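Local atomic coordinates of tRNA (adenine(58)-N(1))-methyltransferase TrmI (PDB entry 2PWY), a protein that catalyses the S-adenosyl-L-methionine-dependent formation of N(1)-methyladenine at position 58 of tRNA and is required for growth at extreme temperatures. Residues V29-H33 with K34-P38; R63-L66 with E67-L70; L134-A137 with E138-R142; V243-T246 with A247-V250. All coordinates share one frame; numbering follows the deposited sequence.

Overall arrangement
The four contacts follow one another along the chain, each a local one. Contact 1 stands apart in the small N-terminal domain, its centre about 22 Å from that of contact 2 and about 37 Å from that of contact 4. Contacts 2 and 3 are joined: their centres are about 15 Å apart, and Tyr69 OH lies 2.6 Å from Asn140 O, a probable hydrogen bond between helices 66-72 and 131-144. Both approach the cofactor site, the side chain of Leu70 being about 5 Å and that of Ala137 about 6 Å from the bound S-adenosyl-L-homocysteine. Contact 4 lies across the chain's centre from contact 3, with Ala247 about 10 Å from that ligand.

Contact 1 of 4, residues V29-H33 with K34-P38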
ATOM      1  N   VAL A  29     -41.108  12.967   7.427  1.00 16.93           N
ATOM      2  CA  VAL A  29     -40.285  14.161   7.583  1.00 17.38           C
ATOM      3  C   VAL A  29     -38.857  13.760   7.936  1.00 17.47           C
ATOM      4  O   VAL A  29     -38.631  12.958   8.851  1.00 18.03           O
ATOM      5  CB  VAL A  29     -40.853  15.107   8.677  1.00 17.35           C
ATOM      6  CG1 VAL A  29     -39.893  16.249   8.974  1.00 18.05           C
ATOM      7  CG2 VAL A  29     -42.237  15.640   8.273  1.00 17.60           C
ATOM      8  N   PHE A  30     -37.899  14.314   7.198  1.00 17.74           N
ATOM      9  CA  PHE A  30     -36.487  14.137   7.504  1.00 18.26           C
ATOM     10  C   PHE A  30     -36.079  15.242   8.453  1.00 18.95           C
ATOM     11  O   PHE A  30     -36.234  16.419   8.137  1.00 18.60           O
ATOM     12  CB  PHE A  30     -35.633  14.198   6.222  1.00 17.63           C
ATOM     13  CG  PHE A  30     -34.145  14.144   6.478  1.00 17.73           C
ATOM     14  CD1 PHE A  30     -33.548  12.963   6.907  1.00 17.48           C
ATOM     15  CD2 PHE A  30     -33.348  15.276   6.303  1.00 17.53           C
ATOM     16  CE1 PHE A  30     -32.174  12.899   7.151  1.00 17.57           C
ATOM     17  CE2 PHE A  30     -31.964  15.223   6.546  1.00 16.75           C
ATOM     18  CZ  PHE A  30     -31.386  14.037   6.972  1.00 16.66           C
ATOM     19  N   HIS A  31     -35.566  14.864   9.620  1.00 20.02           N
ATOM     20  CA  HIS A  31     -35.155  15.839  10.624  1.00 21.14           C
ATOM     21  C   HIS A  31     -33.668  16.105  10.519  1.00 21.35           C
ATOM     22  O   HIS A  31     -32.873  15.180  10.330  1.00 21.46           O
ATOM     23  CB  HIS A  31     -35.530  15.366  12.031  1.00 21.57           C
ATOM     24  CG  HIS A  31     -37.001  15.167  12.217  1.00 23.72           C
ATOM     25  ND1 HIS A  31     -37.859  16.203  12.514  1.00 26.02           N
ATOM     26  CD2 HIS A  31     -37.770  14.056  12.120  1.00 25.25           C
ATOM     27  CE1 HIS A  31     -39.094  15.738  12.603  1.00 26.34           C
ATOM     28  NE2 HIS A  31     -39.068  14.439  12.364  1.00 26.21           N
ATOM     29  N   HIS A  32     -33.301  17.379  10.627  1.00 21.84           N
ATOM     30  CA  HIS A  32     -31.916  17.804  10.453  1.00 22.34           C
ATOM     31  C   HIS A  32     -31.731  19.149  11.140  1.00 22.81           C
ATOM     32  O   HIS A  32     -32.653  19.970  11.143  1.00 22.53           O
ATOM     33  CB  HIS A  32     -31.581  17.909   8.962  1.00 22.62           C
ATOM     34  CG  HIS A  32     -30.128  18.112   8.683  1.00 22.87           C
ATOM     35  ND1 HIS A  32     -29.548  19.364   8.645  1.00 24.02           N
ATOM     36  CD2 HIS A  32     -29.136  17.229   8.428  1.00 23.15           C
ATOM     37  CE1 HIS A  32     -28.260  19.239   8.377  1.00 23.55           C
ATOM     38  NE2 HIS A  32     -27.986  17.954   8.237  1.00 23.61           N
ATOM     39  N   HIS A  33     -30.542  19.377  11.699  1.00 23.28           N
ATOM     40  CA  HIS A  33     -30.311  20.545  12.564  1.00 24.33           C
ATOM     41  C   HIS A  33     -30.516  21.922  11.904  1.00 24.07           C
ATOM     42  O   HIS A  33     -30.878  22.894  12.579  1.00 24.87           O
ATOM     43  CB  HIS A  33     -28.968  20.451  13.312  1.00 25.00           C
ATOM     44  CG  HIS A  33     -27.767  20.758  12.470  1.00 26.96           C
ATOM     45  ND1 HIS A  33     -27.257  19.873  11.542  1.00 29.02           N
ATOM     46  CD2 HIS A  33     -26.950  21.840  12.445  1.00 28.77           C
ATOM     47  CE1 HIS A  33     -26.191  20.405  10.968  1.00 29.87           C
ATOM     48  NE2 HIS A  33     -25.983  21.598  11.498  1.00 29.62           N
ATOM     49  N   LYS A  34     -30.303  22.003  10.597  1.00 23.33           N
ATOM     50  CA  LYS A  34     -30.542  23.266   9.891  1.00 22.12           C
ATOM     51  C   LYS A  34     -31.858  23.283   9.109  1.00 20.88           C
ATOM     52  O   LYS A  34     -32.029  24.066   8.176  1.00 19.68           O
ATOM     53  CB  LYS A  34     -29.347  23.644   9.011  1.00 22.43           C
ATOM     54  CG  LYS A  34     -28.172  24.246   9.796  1.00 24.21           C
ATOM     55  CD  LYS A  34     -27.312  25.129   8.903  1.00 26.48           C
ATOM     56  CE  LYS A  34     -25.876  25.249   9.397  1.00 28.50           C
ATOM     57  NZ  LYS A  34     -25.755  26.114  10.605  1.00 28.98           N
ATOM     58  N   GLY A  35     -32.801  22.439   9.513  1.00 20.08           N
ATOM     59  CA  GLY A  35     -34.124  22.468   8.906  1.00 19.57           C
ATOM     60  C   GLY A  35     -34.624  21.100   8.503  1.00 19.33           C
ATOM     61  O   GLY A  35     -33.942  20.362   7.773  1.00 18.64           O
ATOM     62  N   SER A  36     -35.814  20.761   8.997  1.00 19.00           N
ATOM     63  CA  SER A  36     -36.490  19.529   8.610  1.00 19.40           C
ATOM     64  C   SER A  36     -37.133  19.675   7.235  1.00 19.07           C
ATOM     65  O   SER A  36     -37.531  20.774   6.836  1.00 19.28           O
ATOM     66  CB  SER A  36     -37.534  19.142   9.653  1.00 19.72           C
ATOM     67  OG  SER A  36     -36.899  18.789  10.872  1.00 22.99           O
ATOM     68  N   VAL A  37     -37.222  18.561   6.510  1.00 18.30           N
ATOM     69  CA  VAL A  37     -37.706  18.569   5.134  1.00 17.79           C
ATOM     70  C   VAL A  37     -38.730  17.451   4.962  1.00 17.42           C
ATOM     71  O   VAL A  37     -38.423  16.300   5.272  1.00 17.41           O
ATOM     72  CB  VAL A  37     -36.537  18.364   4.120  1.00 17.57           C
ATOM     73  CG1 VAL A  37     -37.052  18.359   2.686  1.00 17.58           C
ATOM     74  CG2 VAL A  37     -35.467  19.447   4.290  1.00 17.47           C
ATOM     75  N   PRO A  38     -39.939  17.779   4.450  1.00 17.08           N
ATOM     76  CA  PRO A  38     -40.920  16.727   4.165  1.00 16.30           C
ATOM     77  C   PRO A  38     -40.374  15.774   3.113  1.00 15.58           C
ATOM     78  O   PRO A  38     -39.677  16.203   2.182  1.00 14.32           O
ATOM     79  CB  PRO A  38     -42.129  17.484   3.593  1.00 16.64           C
ATOM     80  CG  PRO A  38     -41.896  18.914   3.878  1.00 17.34           C
ATOM     81  CD  PRO A  38     -40.438  19.125   4.091  1.00 17.38           C
TER
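Phe30 N donates to Val37 O over 2.8 Å, and the reverse bond, Val37 N to Phe30 O, spans 2.9 Å. This mutual pair makes Phe30 and Val37 an antiparallel hydrogen-bonded pair; Val29 and Pro38 beside it form a non-hydrogen-bonded one. Phe30 O also has Ser36 CA at 3.2 Å, a CA-H...O contact. The two pairs divide the side chains: those of Phe30 and Val37 lie on the face turned to Leu59 of strand 58-62, those of Val29 and Pro38 on the other. On that second side Val29 CG1 does double duty, touching Ser36 CB at 3.8 Å and standing over one face of the His31 ring. The chain reverses through a type I turn from His32 to Gly35, closed by Gly35 N to His32 O at 3.0 Å, the donor lying above the carbonyl plane. Gly35 has phi 132°, where a CB would jam against the preceding carbonyl oxygen. With CG anti to its own backbone N (chi1 -170°), the His32 ring swings round so that ND1 receives a weak bond from Lys34 N, 3.4 Å long but nearly straight; its NE2 is bonded to Asp14 OD2. His33 and Lys34 lie alongside each other, CD2 of the ring 3.8 Å from Lys34 CG. Two short strands with a six-residue connection make this a beta hairpin on the surface of the N-terminal domain, which may take part in tRNA recognition.

Contact 2 of 4, residues R63-L66 with E67-L70; sequences RPTL and EEYL
Thr65 and Glu68 exchange two hydrogen bonds. Glu68 N donates to Thr65 OG1 over 3.0 Å, and Thr65 N donates to Glu68 OE1, also at 3.0 Å, meeting the carboxylate oxygen on its anti side and 22° out of plane. For Thr65, chi1 of 65° sets OG1 between its own N and carbonyl carbon, facing the first turn. The reciprocal Thr65-Glu68 pair is a capping box, with Thr65 as N-cap of helix 66-72. A water 2.7 Å from Thr65 OG1 donates to Glu67 OE1. Backbone bonds continue the helix, Tyr69 N to Thr65 O at 2.8 Å and Leu70 N to Leu66 O at 2.9 Å. Two salt bridges reach the second subunit: Glu67 OE1, which also takes the water, pairs with its Arg220, and Glu68 OE2 with its Arg253. With an alanine in place of Glu68, Thr65 N would probably lose its side-chain acceptor and Arg253 of the second subunit its salt-bridge mate. Apolar contact comes from Leu66 and Leu70, whose side chains cross obliquely with the two CD1 methyls only 3.4 Å apart. That pair is tighter than usual, and Leu70 has chi1 at -100°, well off a staggered value.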
ATOM      1  N   ARG A  63     -29.925   8.725  -5.437  1.00 11.33           N
ATOM      2  CA  ARG A  63     -30.180   7.298  -5.464  1.00 10.64           C
ATOM      3  C   ARG A  63     -28.883   6.661  -4.955  1.00 10.00           C
ATOM      4  O   ARG A  63     -27.839   6.824  -5.594  1.00 10.70           O
ATOM      5  CB  ARG A  63     -30.461   6.818  -6.893  1.00 10.88           C
ATOM      6  CG  ARG A  63     -30.358   5.314  -7.045  1.00 11.93           C
ATOM      7  CD  ARG A  63     -30.326   4.887  -8.482  1.00 14.43           C
ATOM      8  NE  ARG A  63     -30.264   3.427  -8.607  1.00 14.10           N
ATOM      9  CZ  ARG A  63     -30.769   2.751  -9.634  1.00 16.41           C
ATOM     10  NH1 ARG A  63     -31.377   3.396 -10.629  1.00 16.53           N
ATOM     11  NH2 ARG A  63     -30.682   1.433  -9.668  1.00 14.30           N
ATOM     12  N   PRO A  64     -28.925   5.965  -3.803  1.00  9.33           N
ATOM     13  CA  PRO A  64     -27.669   5.409  -3.266  1.00  8.87           C
ATOM     14  C   PRO A  64     -27.151   4.315  -4.182  1.00  8.55           C
ATOM     15  O   PRO A  64     -27.936   3.491  -4.662  1.00  8.48           O
ATOM     16  CB  PRO A  64     -28.075   4.807  -1.909  1.00  8.90           C
ATOM     17  CG  PRO A  64     -29.578   4.647  -1.977  1.00  9.79           C
ATOM     18  CD  PRO A  64     -30.098   5.644  -2.958  1.00  9.49           C
ATOM     19  N   THR A  65     -25.854   4.348  -4.461  1.00  8.41           N
ATOM     20  CA  THR A  65     -25.200   3.230  -5.113  1.00  8.57           C
ATOM     21  C   THR A  65     -25.191   2.039  -4.146  1.00  8.53           C
ATOM     22  O   THR A  65     -25.407   2.203  -2.933  1.00  8.58           O
ATOM     23  CB  THR A  65     -23.754   3.564  -5.485  1.00  8.62           C
ATOM     24  OG1 THR A  65     -22.994   3.787  -4.285  1.00  8.03           O
ATOM     25  CG2 THR A  65     -23.687   4.818  -6.378  1.00  8.07           C
ATOM     26  N   LEU A  66     -24.927   0.839  -4.668  1.00  8.34           N
ATOM     27  CA  LEU A  66     -24.839  -0.331  -3.804  1.00  8.53           C
ATOM     28  C   LEU A  66     -23.735  -0.150  -2.744  1.00  8.54           C
ATOM     29  O   LEU A  66     -23.920  -0.528  -1.589  1.00  8.26           O
ATOM     30  CB  LEU A  66     -24.643  -1.603  -4.637  1.00  8.98           C
ATOM     31  CG  LEU A  66     -24.536  -2.921  -3.865  1.00  8.57           C
ATOM     32  CD1 LEU A  66     -25.739  -3.135  -2.937  1.00  8.86           C
ATOM     33  CD2 LEU A  66     -24.381  -4.095  -4.818  1.00 10.40           C
ATOM     34  N   GLU A  67     -22.605   0.447  -3.143  1.00  8.54           N
ATOM     35  CA  GLU A  67     -21.552   0.814  -2.198  1.00  9.71           C
ATOM     36  C   GLU A  67     -22.108   1.702  -1.071  1.00  9.73           C
ATOM     37  O   GLU A  67     -21.925   1.402   0.107  1.00 10.40           O
ATOM     38  CB  GLU A  67     -20.406   1.518  -2.924  1.00  9.89           C
ATOM     39  CG  GLU A  67     -19.268   1.956  -1.999  1.00 11.13           C
ATOM     40  CD  GLU A  67     -18.160   2.667  -2.750  1.00 11.47           C
ATOM     41  OE1 GLU A  67     -18.427   3.197  -3.859  1.00 12.65           O
ATOM     42  OE2 GLU A  67     -17.020   2.672  -2.234  1.00 12.12           O
ATOM     43  N   GLU A  68     -22.804   2.780  -1.432  1.00  9.63           N
ATOM     44  CA  GLU A  68     -23.366   3.706  -0.430  1.00  9.79           C
ATOM     45  C   GLU A  68     -24.368   3.009   0.480  1.00 10.12           C
ATOM     46  O   GLU A  68     -24.378   3.227   1.691  1.00  9.87           O
ATOM     47  CB  GLU A  68     -24.013   4.913  -1.101  1.00  9.62           C
ATOM     48  CG  GLU A  68     -22.976   5.872  -1.683  1.00  9.91           C
ATOM     49  CD  GLU A  68     -23.565   6.955  -2.578  1.00 11.41           C
ATOM     50  OE1 GLU A  68     -24.612   6.721  -3.224  1.00  9.31           O
ATOM     51  OE2 GLU A  68     -22.945   8.035  -2.653  1.00 10.42           O
ATOM     52  N   TYR A  69     -25.200   2.164  -0.116  1.00 10.27           N
ATOM     53  CA  TYR A  69     -26.187   1.405   0.627  1.00 11.40           C
ATOM     54  C   TYR A  69     -25.547   0.477   1.670  1.00 11.70           C
ATOM     55  O   TYR A  69     -25.948   0.501   2.838  1.00 12.19           O
ATOM     56  CB  TYR A  69     -27.064   0.612  -0.341  1.00 11.02           C
ATOM     57  CG  TYR A  69     -28.226  -0.061   0.325  1.00 11.35           C
ATOM     58  CD1 TYR A  69     -29.241   0.691   0.928  1.00 10.86           C
ATOM     59  CD2 TYR A  69     -28.318  -1.440   0.361  1.00 10.64           C
ATOM     60  CE1 TYR A  69     -30.339   0.061   1.550  1.00 11.95           C
ATOM     61  CE2 TYR A  69     -29.400  -2.081   0.981  1.00 11.49           C
ATOM     62  CZ  TYR A  69     -30.404  -1.325   1.571  1.00 11.92           C
ATOM     63  OH  TYR A  69     -31.464  -1.968   2.177  1.00 11.65           O
ATOM     64  N   LEU A  70     -24.579  -0.349   1.259  1.00 11.86           N
ATOM     65  CA  LEU A  70     -23.892  -1.221   2.222  1.00 12.43           C
ATOM     66  C   LEU A  70     -23.299  -0.460   3.394  1.00 13.05           C
ATOM     67  O   LEU A  70     -23.333  -0.935   4.527  1.00 13.38           O
ATOM     68  CB  LEU A  70     -22.786  -2.058   1.567  1.00 12.73           C
ATOM     69  CG  LEU A  70     -23.151  -3.491   1.247  1.00 13.38           C
ATOM     70  CD1 LEU A  70     -24.130  -3.502   0.074  1.00 15.01           C
ATOM     71  CD2 LEU A  70     -21.908  -4.322   0.943  1.00 10.69           C
TER
HETATM   72  O   HOH W   1     -20.479   4.378  -4.939  1.00 20.46           O

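Contact 3 of 4, residues L134-A137 with E138-R142; sequences LAQA and ERNVR
Gln136 spends both ends of its amide on neighbours one turn along the helix. Its OE1 accepts from Arg139 NH2 at 3.1 Å, the oxygen lying at the edge of the guanidinium and in its plane, while the donor stands above the Gln136 carbonyl plane. Its NE2 gives one bond to Asn140 OD1 at 2.9 Å and another to a water, also at 2.9 Å, which Arg139 NE reaches only weakly. A bend at chi2 (57°) turns the Gln136 chain toward the C-terminal end of the helix and brings the amide to both partners. The guanidinium crosses it at 69° between planes and has Ala135 O over the centre of one face, 3.8 Å from the guanidinium plane. Behind this shell stand the helical backbone bonds, among them Asn140 N to Gln136 O at 2.8 Å. Asn140 is itself positioned by ND2, which donates to the carbonyls of Lys74 and of Ser107, a residue of the S-adenosyl-L-methionine site. On another side of the helix, Glu138 OE2 rests 3.5 Å from Leu134 CG, and Glu138 OE1 is 3.4 Å from Arg142 NH1, a charge pairing in which no N-H points at the oxygen. This helix, 131-144, is the crossover of the beta-alpha-beta unit between strands 123-128 and 150-154. With an alanine at Gln136, Asn140 OD1 would probably be left without this donor and the Arg139 guanidinium would be freer to swing. Asn140 ND2 faces two carbonyls, leaving OD1 to accept from Gln136 NE2; Arg139 NH2 at Gln136 OE1 agrees, so the flips of both amides are probably fixed by their partners.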
ATOM      1  N   LEU A 134     -30.643 -13.157   9.911  1.00 13.84           N
ATOM      2  CA  LEU A 134     -31.335 -13.445   8.657  1.00 13.73           C
ATOM      3  C   LEU A 134     -32.507 -12.493   8.398  1.00 13.73           C
ATOM      4  O   LEU A 134     -32.665 -11.993   7.291  1.00 13.60           O
ATOM      5  CB  LEU A 134     -31.795 -14.905   8.595  1.00 13.62           C
ATOM      6  CG  LEU A 134     -32.474 -15.306   7.279  1.00 13.42           C
ATOM      7  CD1 LEU A 134     -31.579 -15.038   6.051  1.00 12.77           C
ATOM      8  CD2 LEU A 134     -32.906 -16.766   7.314  1.00 13.51           C
ATOM      9  N   ALA A 135     -33.311 -12.221   9.426  1.00 13.66           N
ATOM     10  CA  ALA A 135     -34.413 -11.272   9.277  1.00 13.58           C
ATOM     11  C   ALA A 135     -33.942  -9.890   8.806  1.00 13.54           C
ATOM     12  O   ALA A 135     -34.529  -9.325   7.879  1.00 13.46           O
ATOM     13  CB  ALA A 135     -35.216 -11.165  10.570  1.00 13.82           C
ATOM     14  N   GLN A 136     -32.870  -9.369   9.411  1.00 13.33           N
ATOM     15  CA  GLN A 136     -32.324  -8.064   9.013  1.00 13.73           C
ATOM     16  C   GLN A 136     -31.764  -8.127   7.591  1.00 12.97           C
ATOM     17  O   GLN A 136     -31.981  -7.210   6.788  1.00 12.70           O
ATOM     18  CB  GLN A 136     -31.247  -7.576   9.993  1.00 14.41           C
ATOM     19  CG  GLN A 136     -30.773  -6.126   9.744  1.00 17.00           C
ATOM     20  CD  GLN A 136     -31.915  -5.115   9.781  1.00 20.75           C
ATOM     21  OE1 GLN A 136     -32.695  -5.087  10.736  1.00 24.73           O
ATOM     22  NE2 GLN A 136     -32.019  -4.284   8.743  1.00 20.89           N
ATOM     23  N   ALA A 137     -31.061  -9.217   7.282  1.00 12.22           N
ATOM     24  CA  ALA A 137     -30.477  -9.388   5.945  1.00 11.55           C
ATOM     25  C   ALA A 137     -31.574  -9.372   4.889  1.00 11.37           C
ATOM     26  O   ALA A 137     -31.458  -8.688   3.876  1.00 11.46           O
ATOM     27  CB  ALA A 137     -29.672 -10.673   5.863  1.00 11.49           C
ATOM     28  N   GLU A 138     -32.646 -10.118   5.139  1.00 11.57           N
ATOM     29  CA  GLU A 138     -33.773 -10.144   4.210  1.00 12.18           C
ATOM     30  C   GLU A 138     -34.371  -8.749   4.025  1.00 12.12           C
ATOM     31  O   GLU A 138     -34.621  -8.350   2.893  1.00 11.70           O
ATOM     32  CB  GLU A 138     -34.815 -11.189   4.637  1.00 12.31           C
ATOM     33  CG  GLU A 138     -34.263 -12.622   4.567  1.00 13.53           C
ATOM     34  CD  GLU A 138     -35.272 -13.690   4.956  1.00 14.06           C
ATOM     35  OE1 GLU A 138     -36.362 -13.332   5.439  1.00 19.62           O
ATOM     36  OE2 GLU A 138     -34.968 -14.894   4.788  1.00 15.18           O
ATOM     37  N   ARG A 139     -34.572  -7.999   5.111  1.00 12.60           N
ATOM     38  CA  ARG A 139     -35.072  -6.617   4.985  1.00 13.34           C
ATOM     39  C   ARG A 139     -34.127  -5.770   4.139  1.00 12.35           C
ATOM     40  O   ARG A 139     -34.567  -5.024   3.249  1.00 11.43           O
ATOM     41  CB  ARG A 139     -35.292  -5.955   6.356  1.00 13.25           C
ATOM     42  CG  ARG A 139     -36.578  -6.397   7.065  1.00 16.58           C
ATOM     43  CD  ARG A 139     -36.897  -5.536   8.306  1.00 17.08           C
ATOM     44  NE  ARG A 139     -35.965  -5.779   9.406  1.00 22.74           N
ATOM     45  CZ  ARG A 139     -36.082  -6.756  10.306  1.00 23.69           C
ATOM     46  NH1 ARG A 139     -37.102  -7.606  10.259  1.00 24.58           N
ATOM     47  NH2 ARG A 139     -35.162  -6.884  11.254  1.00 24.29           N
ATOM     48  N   ASN A 140     -32.828  -5.891   4.417  1.00 11.32           N
ATOM     49  CA  ASN A 140     -31.826  -5.087   3.717  1.00 11.40           C
ATOM     50  C   ASN A 140     -31.837  -5.360   2.216  1.00 11.17           C
ATOM     51  O   ASN A 140     -31.802  -4.427   1.407  1.00 11.53           O
ATOM     52  CB  ASN A 140     -30.432  -5.334   4.298  1.00 11.05           C
ATOM     53  CG  ASN A 140     -30.222  -4.647   5.644  1.00 12.33           C
ATOM     54  OD1 ASN A 140     -31.002  -3.780   6.053  1.00 11.84           O
ATOM     55  ND2 ASN A 140     -29.157  -5.024   6.329  1.00 13.35           N
ATOM     56  N   VAL A 141     -31.909  -6.644   1.853  1.00 11.24           N
ATOM     57  CA  VAL A 141     -31.920  -7.054   0.448  1.00 11.49           C
ATOM     58  C   VAL A 141     -33.202  -6.565  -0.233  1.00 11.84           C
ATOM     59  O   VAL A 141     -33.170  -5.969  -1.310  1.00 11.31           O
ATOM     60  CB  VAL A 141     -31.779  -8.592   0.316  1.00 11.37           C
ATOM     61  CG1 VAL A 141     -31.980  -9.055  -1.134  1.00 11.78           C
ATOM     62  CG2 VAL A 141     -30.410  -9.029   0.845  1.00 11.06           C
ATOM     63  N   ARG A 142     -34.332  -6.813   0.418  1.00 13.05           N
ATOM     64  CA  ARG A 142     -35.611  -6.531  -0.216  1.00 14.27           C
ATOM     65  C   ARG A 142     -35.855  -5.030  -0.399  1.00 13.90           C
ATOM     66  O   ARG A 142     -36.511  -4.620  -1.363  1.00 14.07           O
ATOM     67  CB  ARG A 142     -36.740  -7.256   0.516  1.00 14.99           C
ATOM     68  CG  ARG A 142     -36.634  -8.766   0.277  1.00 17.77           C
ATOM     69  CD  ARG A 142     -37.279  -9.631   1.355  1.00 22.79           C
ATOM     70  NE  ARG A 142     -37.099 -11.047   1.019  1.00 25.46           N
ATOM     71  CZ  ARG A 142     -37.519 -12.067   1.760  1.00 27.19           C
ATOM     72  NH1 ARG A 142     -38.158 -11.857   2.906  1.00 29.15           N
ATOM     73  NH2 ARG A 142     -37.297 -13.310   1.348  1.00 28.91           N
TER
HETATM   74  O   HOH W   2     -34.563  -2.949   8.445  1.00 50.19           O

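Contact 4 of 4, residues V243-T246 with A247-V250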
ATOM      1  N   VAL A 243      -9.038   3.473   5.479  1.00 24.83           N
ATOM      2  CA  VAL A 243      -9.334   2.114   5.935  1.00 24.67           C
ATOM      3  C   VAL A 243      -8.098   1.307   5.553  1.00 24.12           C
ATOM      4  O   VAL A 243      -7.812   1.137   4.367  1.00 25.12           O
ATOM      5  CB  VAL A 243     -10.589   1.516   5.234  1.00 24.87           C
ATOM      6  CG1 VAL A 243     -10.861   0.090   5.723  1.00 25.45           C
ATOM      7  CG2 VAL A 243     -11.818   2.393   5.467  1.00 25.45           C
ATOM      8  N   GLY A 244      -7.342   0.853   6.548  1.00 22.82           N
ATOM      9  CA  GLY A 244      -6.077   0.147   6.299  1.00 21.64           C
ATOM     10  C   GLY A 244      -6.251  -1.322   5.959  1.00 20.55           C
ATOM     11  O   GLY A 244      -5.468  -1.909   5.194  1.00 21.17           O
ATOM     12  N   HIS A 245      -7.288  -1.922   6.527  1.00 18.51           N
ATOM     13  CA  HIS A 245      -7.510  -3.352   6.362  1.00 17.14           C
ATOM     14  C   HIS A 245      -8.955  -3.649   6.685  1.00 16.48           C
ATOM     15  O   HIS A 245      -9.543  -3.006   7.556  1.00 16.33           O
ATOM     16  CB  HIS A 245      -6.598  -4.136   7.310  1.00 16.79           C
ATOM     17  CG  HIS A 245      -6.797  -5.617   7.249  1.00 15.16           C
ATOM     18  ND1 HIS A 245      -6.383  -6.380   6.179  1.00 14.86           N
ATOM     19  CD2 HIS A 245      -7.362  -6.475   8.129  1.00 15.41           C
ATOM     20  CE1 HIS A 245      -6.689  -7.647   6.402  1.00 14.39           C
ATOM     21  NE2 HIS A 245      -7.283  -7.730   7.579  1.00 13.41           N
ATOM     22  N   THR A 246      -9.524  -4.601   5.958  1.00 15.24           N
ATOM     23  CA  THR A 246     -10.823  -5.158   6.318  1.00 15.13           C
ATOM     24  C   THR A 246     -10.653  -6.662   6.513  1.00 14.58           C
ATOM     25  O   THR A 246     -10.827  -7.182   7.631  1.00 15.14           O
ATOM     26  CB  THR A 246     -11.895  -4.833   5.251  1.00 14.89           C
ATOM     27  OG1 THR A 246     -11.421  -5.229   3.950  1.00 13.58           O
ATOM     28  CG2 THR A 246     -12.178  -3.330   5.244  1.00 15.94           C
ATOM     29  N   ALA A 247     -10.300  -7.356   5.425  1.00 13.95           N
ATOM     30  CA  ALA A 247     -10.060  -8.788   5.457  1.00 12.88           C
ATOM     31  C   ALA A 247      -9.184  -9.249   4.299  1.00 12.15           C
ATOM     32  O   ALA A 247      -9.022  -8.535   3.308  1.00 12.67           O
ATOM     33  CB  ALA A 247     -11.394  -9.561   5.437  1.00 13.50           C
ATOM     34  N   PHE A 248      -8.626 -10.445   4.454  1.00 10.05           N
ATOM     35  CA  PHE A 248      -7.981 -11.157   3.376  1.00  9.27           C
ATOM     36  C   PHE A 248      -9.014 -11.933   2.585  1.00  8.82           C
ATOM     37  O   PHE A 248     -10.010 -12.379   3.150  1.00  9.24           O
ATOM     38  CB  PHE A 248      -6.964 -12.137   3.958  1.00  8.68           C
ATOM     39  CG  PHE A 248      -5.907 -11.466   4.768  1.00  8.67           C
ATOM     40  CD1 PHE A 248      -4.781 -10.958   4.144  1.00  8.94           C
ATOM     41  CD2 PHE A 248      -6.055 -11.305   6.145  1.00  9.67           C
ATOM     42  CE1 PHE A 248      -3.792 -10.296   4.879  1.00  9.46           C
ATOM     43  CE2 PHE A 248      -5.058 -10.663   6.897  1.00 10.56           C
ATOM     44  CZ  PHE A 248      -3.943 -10.151   6.261  1.00 10.55           C
ATOM     45  N   LEU A 249      -8.755 -12.098   1.290  1.00  8.41           N
ATOM     46  CA  LEU A 249      -9.564 -12.976   0.445  1.00  8.25           C
ATOM     47  C   LEU A 249      -8.743 -14.206   0.095  1.00  8.66           C
ATOM     48  O   LEU A 249      -7.584 -14.097  -0.335  1.00  8.83           O
ATOM     49  CB  LEU A 249     -10.004 -12.258  -0.841  1.00  7.91           C
ATOM     50  CG  LEU A 249     -10.772 -10.939  -0.700  1.00 10.10           C
ATOM     51  CD1 LEU A 249     -11.228 -10.451  -2.062  1.00  9.80           C
ATOM     52  CD2 LEU A 249     -11.953 -11.118   0.215  1.00 10.93           C
ATOM     53  N   VAL A 250      -9.341 -15.376   0.282  1.00  8.39           N
ATOM     54  CA  VAL A 250      -8.686 -16.653   0.013  1.00  8.21           C
ATOM     55  C   VAL A 250      -9.493 -17.389  -1.067  1.00  8.71           C
ATOM     56  O   VAL A 250     -10.680 -17.681  -0.859  1.00  9.07           O
ATOM     57  CB  VAL A 250      -8.609 -17.534   1.287  1.00  8.34           C
ATOM     58  CG1 VAL A 250      -7.937 -18.860   0.960  1.00  9.14           C
ATOM     59  CG2 VAL A 250      -7.858 -16.808   2.427  1.00  8.11           C
TER
HETATM   60  O   HOH W   3      -8.354  -5.563   3.474  1.00 15.21           O
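Entry into the sheet strand 248-254 of the catalytic domain is marked by an aromatic pair, His245 from the preceding loop against Phe248 at the strand's start. His245 CE1 sits over one face of the Phe248 ring toward its rim, 3.5 Å from Phe248 CE2. The centroids are 4.8 Å apart and the planes at 53°, so the pair is oblique. With chi1 at 178°, His245 CG is anti to the backbone N and the ring is carried forward along the chain, where one of its faces covers the peptide of Ala247: NE2 is 3.7 Å from Ala247 N, and CE1 is 3.6 Å from Ala247 C. His245 NE2 is tied to Pro199 O, which probably helps to set the rotation of the ring. The strand these residues lead into runs antiparallel between strands 192-198 and 216-232, the place taken by the reversed last strand in class I methyltransferases. A water bridges the approach to it, accepting from Thr246 N at 2.9 Å and donating to Ala247 O at 3.1 Å, which satisfies two backbone atoms just before the strand. Thr246 OG1 turns to Asp84 OD2 and Lys83 NZ near the start of helix 82-91. Packing by the third subunit adds to this corner: Phe240 of that subunit touches His245, and its Pro238 touches Phe248.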